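Local coordinates for protein lysin (Bacillus phage PBC5, PDB 6ILU) that probably recognises and binds the bacterial cell wall through the SH3b-type cell-wall-binding domain of the phage endolysin, at residues 45-50 with 78-83; 61-66 with 73-78. One frame throughout, in Å; residues are numbered along the deposited sequence.

Interaction 1 (45-50 with 78-83). With EDO (1,2-ethanediol), chain K; EDO (1,2-ethanediol), chain J; SO4 (sulfate ion), chain D.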
loop_
_atom_site.group_PDB
_atom_site.type_symbol
_atom_site.label_atom_id
_atom_site.label_comp_id
_atom_site.label_asym_id
_atom_site.label_seq_id
_atom_site.Cartn_x
_atom_site.Cartn_y
_atom_site.Cartn_z
ATOM N N PRO A 45 11.598 2.096 -11.286
ATOM C CA PRO A 45 10.735 1.871 -10.112
ATOM C C PRO A 45 9.904 3.123 -9.761
ATOM O O PRO A 45 10.437 4.237 -9.808
ATOM C CB PRO A 45 11.733 1.552 -8.992
ATOM C CG PRO A 45 12.979 1.108 -9.678
ATOM C CD PRO A 45 13.024 1.875 -10.987
ATOM N N TYR A 46 8.623 2.936 -9.425
ATOM C CA TYR A 46 7.742 4.027 -9.027
ATOM C C TYR A 46 7.222 3.791 -7.617
ATOM O O TYR A 46 6.731 2.710 -7.335
ATOM C CB TYR A 46 6.556 4.146 -9.985
ATOM C CG TYR A 46 6.958 4.626 -11.380
ATOM C CD1 TYR A 46 7.205 5.965 -11.619
ATOM C CD2 TYR A 46 7.084 3.718 -12.433
ATOM C CE1 TYR A 46 7.571 6.419 -12.895
ATOM C CE2 TYR A 46 7.462 4.146 -13.719
ATOM C CZ TYR A 46 7.694 5.503 -13.933
ATOM O OH TYR A 46 8.074 5.914 -15.196
ATOM N N LYS A 47 7.294 4.807 -6.751
ATOM C CA LYS A 47 6.722 4.682 -5.415
ATOM C C LYS A 47 5.191 4.569 -5.493
ATOM O O LYS A 47 4.543 5.226 -6.311
ATOM C CB LYS A 47 7.121 5.872 -4.529
ATOM C CG LYS A 47 6.717 5.656 -3.032
ATOM C CD LYS A 47 7.394 6.696 -2.095
ATOM C CE LYS A 47 8.912 6.558 -2.137
ATOM N NZ LYS A 47 9.559 7.636 -1.332
ATOM N N VAL A 48 4.629 3.671 -4.688
ATOM C CA VAL A 48 3.187 3.475 -4.596
ATOM C C VAL A 48 2.675 4.238 -3.367
ATOM O O VAL A 48 3.211 4.072 -2.251
ATOM C CB VAL A 48 2.868 1.986 -4.417
ATOM C CG1 VAL A 48 1.381 1.784 -4.200
ATOM C CG2 VAL A 48 3.349 1.173 -5.683
ATOM N N PHE A 49 1.631 5.043 -3.566
ATOM C CA PHE A 49 1.113 5.857 -2.480
ATOM C C PHE A 49 -0.183 5.339 -1.869
ATOM O O PHE A 49 -0.470 5.678 -0.707
ATOM C CB PHE A 49 0.939 7.316 -2.965
ATOM C CG PHE A 49 2.255 7.943 -3.284
ATOM C CD1 PHE A 49 2.709 8.000 -4.580
ATOM C CD2 PHE A 49 3.093 8.363 -2.257
ATOM C CE1 PHE A 49 3.977 8.506 -4.857
ATOM C CE2 PHE A 49 4.363 8.901 -2.519
ATOM C CZ PHE A 49 4.816 8.954 -3.827
ATOM N N ALA A 50 -0.940 4.546 -2.607
ATOM C CA ALA A 50 -2.220 4.021 -2.129
ATOM C C ALA A 50 -2.584 2.794 -2.910
ATOM O O ALA A 50 -2.104 2.588 -4.038
ATOM C CB ALA A 50 -3.353 5.063 -2.254
ATOM N N ASP A 78 7.080 -4.404 -4.556
ATOM C CA ASP A 78 7.778 -4.676 -3.309
ATOM C C ASP A 78 7.066 -3.836 -2.258
ATOM O O ASP A 78 7.295 -2.614 -2.155
ATOM C CB ASP A 78 9.276 -4.315 -3.404
ATOM C CG ASP A 78 10.054 -5.207 -4.373
ATOM O OD1 ASP A 78 9.788 -6.441 -4.456
ATOM O OD2 ASP A 78 10.976 -4.658 -5.022
ATOM N N TRP A 79 6.154 -4.465 -1.519
ATOM C CA TRP A 79 5.365 -3.719 -0.516
ATOM C C TRP A 79 6.252 -3.347 0.660
ATOM O O TRP A 79 7.187 -4.093 1.030
ATOM C CB TRP A 79 4.185 -4.562 -0.047
ATOM C CG TRP A 79 3.242 -4.893 -1.133
ATOM C CD1 TRP A 79 3.154 -6.097 -1.807
ATOM C CD2 TRP A 79 2.247 -4.045 -1.706
ATOM N NE1 TRP A 79 2.175 -6.038 -2.756
ATOM C CE2 TRP A 79 1.590 -4.791 -2.719
ATOM C CE3 TRP A 79 1.857 -2.714 -1.495
ATOM C CZ2 TRP A 79 0.571 -4.261 -3.493
ATOM C CZ3 TRP A 79 0.821 -2.192 -2.263
ATOM C CH2 TRP A 79 0.194 -2.956 -3.259
ATOM N N TYR A 80 5.996 -2.174 1.224
ATOM C CA TYR A 80 6.609 -1.846 2.496
ATOM C C TYR A 80 6.115 -2.830 3.561
ATOM O O TYR A 80 4.972 -3.281 3.538
ATOM C CB TYR A 80 6.291 -0.406 2.885
ATOM C CG TYR A 80 7.001 0.630 2.035
ATOM C CD1 TYR A 80 7.980 0.272 1.103
ATOM C CD2 TYR A 80 6.696 1.987 2.197
ATOM C CE1 TYR A 80 8.643 1.240 0.369
ATOM C CE2 TYR A 80 7.327 2.939 1.469
ATOM C CZ TYR A 80 8.297 2.571 0.546
ATOM O OH TYR A 80 8.930 3.549 -0.187
ATOM N N LYS A 81 7.020 -3.189 4.472
ATOM C CA LYS A 81 6.764 -4.187 5.507
ATOM C C LYS A 81 6.548 -3.508 6.855
ATOM O O LYS A 81 7.325 -2.614 7.267
ATOM C CB LYS A 81 7.943 -5.181 5.605
ATOM C CG LYS A 81 8.271 -5.789 4.252
ATOM C CD LYS A 81 7.218 -6.790 3.869
ATOM C CE LYS A 81 7.512 -7.363 2.479
ATOM N NZ LYS A 81 6.574 -8.447 2.150
ATOM N N VAL A 82 5.490 -3.963 7.535
ATOM C CA VAL A 82 5.069 -3.374 8.807
ATOM C C VAL A 82 5.388 -4.339 9.932
ATOM O O VAL A 82 4.961 -5.499 9.891
ATOM C CB VAL A 82 3.543 -3.039 8.779
ATOM C CG1 VAL A 82 3.106 -2.323 10.086
ATOM C CG2 VAL A 82 3.195 -2.127 7.543
ATOM N N ARG A 83 6.151 -3.876 10.930
ATOM C CA ARG A 83 6.521 -4.741 12.060
ATOM C C ARG A 83 6.287 -4.015 13.354
ATOM O O ARG A 83 6.582 -2.832 13.444
ATOM C CB ARG A 83 7.974 -5.159 11.966
ATOM C CG ARG A 83 8.278 -6.091 10.796
ATOM C CD ARG A 83 9.797 -6.302 10.748
ATOM N NE ARG A 83 10.218 -7.151 9.637
ATOM C CZ ARG A 83 10.575 -6.693 8.441
ATOM N NH1 ARG A 83 10.541 -5.385 8.181
ATOM N NH2 ARG A 83 10.966 -7.551 7.493
HETATM C C1 EDO K . 12.010 -10.375 9.773
HETATM O O1 EDO K . 11.402 -9.696 10.891
HETATM C C2 EDO K . 10.969 -11.223 9.067
HETATM O O2 EDO K . 10.775 -10.675 7.758
HETATM C C1 EDO J . 1.615 8.223 2.947
HETATM O O1 EDO J . 2.629 8.706 2.052
HETATM C C2 EDO J . 0.561 7.610 2.038
HETATM O O2 EDO J . 1.222 6.581 1.292
HETATM S S SO4 D . 4.589 -10.289 -0.925
HETATM O O1 SO4 D . 4.068 -9.562 -2.086
HETATM O O2 SO4 D . 4.752 -11.696 -1.273
HETATM O O3 SO4 D . 3.679 -10.172 0.205
HETATM O O4 SO4 D . 5.892 -9.764 -0.532
#
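Two small side-chain contacts, Val48 against Trp79 and Lys47 against Tyr80, join strand 46-52 to strand 75-84 near the middle of the chain. The backbones stay apart, with the CA atoms of Val48 and Trp79 8.6 Å from each other; both strands instead pair antiparallel with strand 13-17, which lies between them. The apolar contact is loose: Val48 CG1 stands 4.5 Å from Trp79 CZ3, approaching the six-membered part of the indole obliquely. Val48 points its side chain at the other strand, whereas Trp79 starts out away from it. Its chi1 (-62°) places CG beside the backbone N, and the ring rotation (chi2 102°) then swings the benzo end back toward the valine. Strand 75-84 appears to join two halves of this all-beta, SH3b-type domain: it pairs with strand 13-17 on one side and with strands 112-113 and 135-138 on the other. Tyr80 lies at a break in the strand and, unlike Trp79, points its side chain toward 45-50. Its phenol meets Lys47 at about a right angle, OH lying 3.6 Å from Lys47 CE and 4.0 Å from Lys47 CD. The contact is thus with the methylenes of the lysine, whose chain bends at chi3. Beyond Tyr80, a sulfate probably left from crystallisation accepts a hydrogen bond from Lys81 NZ to its O4 (3.1 Å) and another from Asn113. Sulfate O1 lies at the edge of the Trp79 indole, 3.6 Å from CD1. A 1,2-ethanediol takes two hydrogen bonds from the Arg83 guanidinium; that from NH2 to its O2 is 3.1 Å long and nearly straight (168°).

Interaction 2 (61-66 with 73-78)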
loop_
_atom_site.group_PDB
_atom_site.type_symbol
_atom_site.label_atom_id
_atom_site.label_comp_id
_atom_site.label_asym_id
_atom_site.label_seq_id
_atom_site.Cartn_x
_atom_site.Cartn_y
_atom_site.Cartn_z
ATOM N N ILE A 61 -3.049 0.306 -7.930
ATOM C CA ILE A 61 -2.104 1.040 -7.096
ATOM C C ILE A 61 -2.003 2.452 -7.641
ATOM O O ILE A 61 -2.138 2.668 -8.830
ATOM C CB ILE A 61 -0.691 0.411 -7.085
ATOM C CG1 ILE A 61 -0.266 -0.011 -8.506
ATOM C CG2 ILE A 61 -0.627 -0.810 -6.125
ATOM C CD1 ILE A 61 1.240 -0.393 -8.584
ATOM N N CYS A 62 -1.808 3.414 -6.730
ATOM C CA CYS A 62 -1.768 4.818 -7.095
ATOM C C CYS A 62 -0.316 5.283 -7.110
ATOM O O CYS A 62 0.376 5.208 -6.074
ATOM C CB CYS A 62 -2.565 5.624 -6.089
ATOM S SG CYS A 62 -2.708 7.351 -6.746
ATOM N N LEU A 63 0.157 5.759 -8.260
ATOM C CA LEU A 63 1.551 6.221 -8.371
ATOM C C LEU A 63 1.719 7.726 -8.156
ATOM O O LEU A 63 2.797 8.271 -8.365
ATOM C CB LEU A 63 2.132 5.836 -9.758
ATOM C CG LEU A 63 2.006 4.339 -10.039
ATOM C CD1 LEU A 63 2.649 4.015 -11.381
ATOM C CD2 LEU A 63 2.638 3.490 -8.906
ATOM N N GLY A 64 0.676 8.403 -7.698
ATOM C CA GLY A 64 0.785 9.834 -7.450
ATOM C C GLY A 64 -0.494 10.353 -6.857
ATOM O O GLY A 64 -0.709 10.312 -5.625
ATOM N N GLY A 65 -1.346 10.874 -7.722
ATOM C CA GLY A 65 -2.622 11.394 -7.295
ATOM C C GLY A 65 -3.765 10.741 -8.067
ATOM O O GLY A 65 -3.610 9.659 -8.601
ATOM N N GLU A 66 -4.901 11.420 -8.101
ATOM C CA GLU A 66 -6.148 10.833 -8.626
ATOM C C GLU A 66 -6.084 10.305 -10.030
ATOM O O GLU A 66 -6.841 9.398 -10.346
ATOM C CB GLU A 66 -7.283 11.872 -8.621
ATOM C CG GLU A 66 -7.940 12.108 -7.217
ATOM C CD GLU A 66 -9.262 12.828 -7.313
ATOM O OE1 GLU A 66 -9.592 13.471 -8.378
ATOM O OE2 GLU A 66 -9.983 12.830 -6.270
ATOM N N LYS A 73 -1.645 -5.882 -11.559
ATOM C CA LYS A 73 -1.213 -7.029 -12.357
ATOM C C LYS A 73 -0.149 -6.638 -13.409
ATOM O O LYS A 73 0.531 -7.525 -13.937
ATOM C CB LYS A 73 -2.430 -7.685 -13.049
ATOM C CG LYS A 73 -3.104 -6.810 -14.066
ATOM C CD LYS A 73 -4.395 -7.431 -14.563
ATOM C CE LYS A 73 -5.113 -6.444 -15.475
ATOM N NZ LYS A 73 -6.276 -7.058 -16.204
ATOM N N HIS A 74 0.019 -5.340 -13.656
ATOM C CA HIS A 74 1.003 -4.896 -14.643
ATOM C C HIS A 74 2.359 -4.642 -13.999
ATOM O O HIS A 74 3.260 -4.191 -14.680
ATOM C CB HIS A 74 0.517 -3.609 -15.361
ATOM C CG HIS A 74 -0.730 -3.812 -16.170
ATOM N ND1 HIS A 74 -1.001 -4.981 -16.853
ATOM C CD2 HIS A 74 -1.791 -3.000 -16.380
ATOM C CE1 HIS A 74 -2.164 -4.872 -17.470
ATOM N NE2 HIS A 74 -2.670 -3.679 -17.192
ATOM N N PHE A 75 2.484 -4.892 -12.685
ATOM C CA PHE A 75 3.743 -4.603 -11.958
ATOM C C PHE A 75 4.213 -5.740 -11.080
ATOM O O PHE A 75 3.405 -6.580 -10.699
ATOM C CB PHE A 75 3.580 -3.364 -11.032
ATOM C CG PHE A 75 3.172 -2.110 -11.765
ATOM C CD1 PHE A 75 4.133 -1.223 -12.203
ATOM C CD2 PHE A 75 1.843 -1.884 -12.085
ATOM C CE1 PHE A 75 3.777 -0.067 -12.920
ATOM C CE2 PHE A 75 1.471 -0.781 -12.826
ATOM C CZ PHE A 75 2.443 0.154 -13.222
ATOM N N THR A 76 5.515 -5.785 -10.772
ATOM C CA THR A 76 5.969 -6.532 -9.598
ATOM C C THR A 76 6.107 -5.482 -8.493
ATOM O O THR A 76 6.664 -4.382 -8.719
ATOM C CB THR A 76 7.284 -7.292 -9.831
ATOM O OG1 THR A 76 8.265 -6.395 -10.331
ATOM C CG2 THR A 76 7.088 -8.359 -10.882
ATOM N N ILE A 77 5.523 -5.762 -7.321
ATOM C CA ILE A 77 5.417 -4.720 -6.269
ATOM C C ILE A 77 6.138 -5.216 -5.036
ATOM O O ILE A 77 5.891 -6.353 -4.590
ATOM C CB ILE A 77 3.962 -4.394 -5.912
ATOM C CG1 ILE A 77 3.202 -3.965 -7.185
ATOM C CG2 ILE A 77 3.876 -3.321 -4.797
ATOM C CD1 ILE A 77 1.685 -3.973 -7.021
ATOM N N ASP A 78 7.080 -4.404 -4.556
ATOM C CA ASP A 78 7.778 -4.676 -3.309
ATOM C C ASP A 78 7.066 -3.836 -2.258
ATOM O O ASP A 78 7.295 -2.614 -2.155
ATOM C CB ASP A 78 9.276 -4.315 -3.404
ATOM C CG ASP A 78 10.054 -5.207 -4.373
ATOM O OD1 ASP A 78 9.788 -6.441 -4.456
ATOM O OD2 ASP A 78 10.976 -4.658 -5.022
#
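Ile61 holds CG1 between its backbone N and carbonyl carbon (chi1 43°) and extends CD1 beyond it, placing this methyl over one face of the Phe75 ring. The phenylalanine comes to meet it with CG beside its own backbone N (chi1 -58°). The result is a CH-pi contact, Ile61 CD1 lying 4.3 Å from the ring centroid and displaced toward CD2, which is 3.9 Å away. The same methyl reaches Ile77 tip to tip, CD1 to CD1 at 3.9 Å, and Ile61 CG2 comes within 4.0 Å of Ile77 CD1. Strands 60-62 and 75-84 are not sheet neighbours; they face each other across the hydrophobic interior of a small, curled antiparallel sheet, consistent with the SH3b barrel. Strand 13-17 contributes Ala15, which touches Ile61, Phe75 and Ile77. Farther along, Leu63 CD1 approaches Phe75 CZ at 4.3 Å from an oblique direction, and the leucine also packs on Tyr46 and Val48. Just past the strand, the chain turns at Gly64, whose N makes a weak hydrogen bond to Cys62 SG, and Gly65 N bonds to the side chain of Gln68.

In the fold
Interactions 1 and 2 use successive parts of strand 75-84 and share Asp78, while their other segments lie on neighbouring strands, 46-52 and 60-62. Probable backbone hydrogen bonds join those two, from Phe49 N to Cys62 O and from Cys62 N to Ala50 O. Both contacts are partly buried, but interaction 2 is wholly apolar and the more extensive. Interaction 1 mixes one loose apolar touch with a lysine-tyrosine contact and lies closer to the chain centre, where the strand appears to pass from one half of the domain to the other. The two meet at Trp79, whose CH2 packs 3.7 Å from Ile61 CG2, and at Leu63 CD2, which lies against Lys47 O.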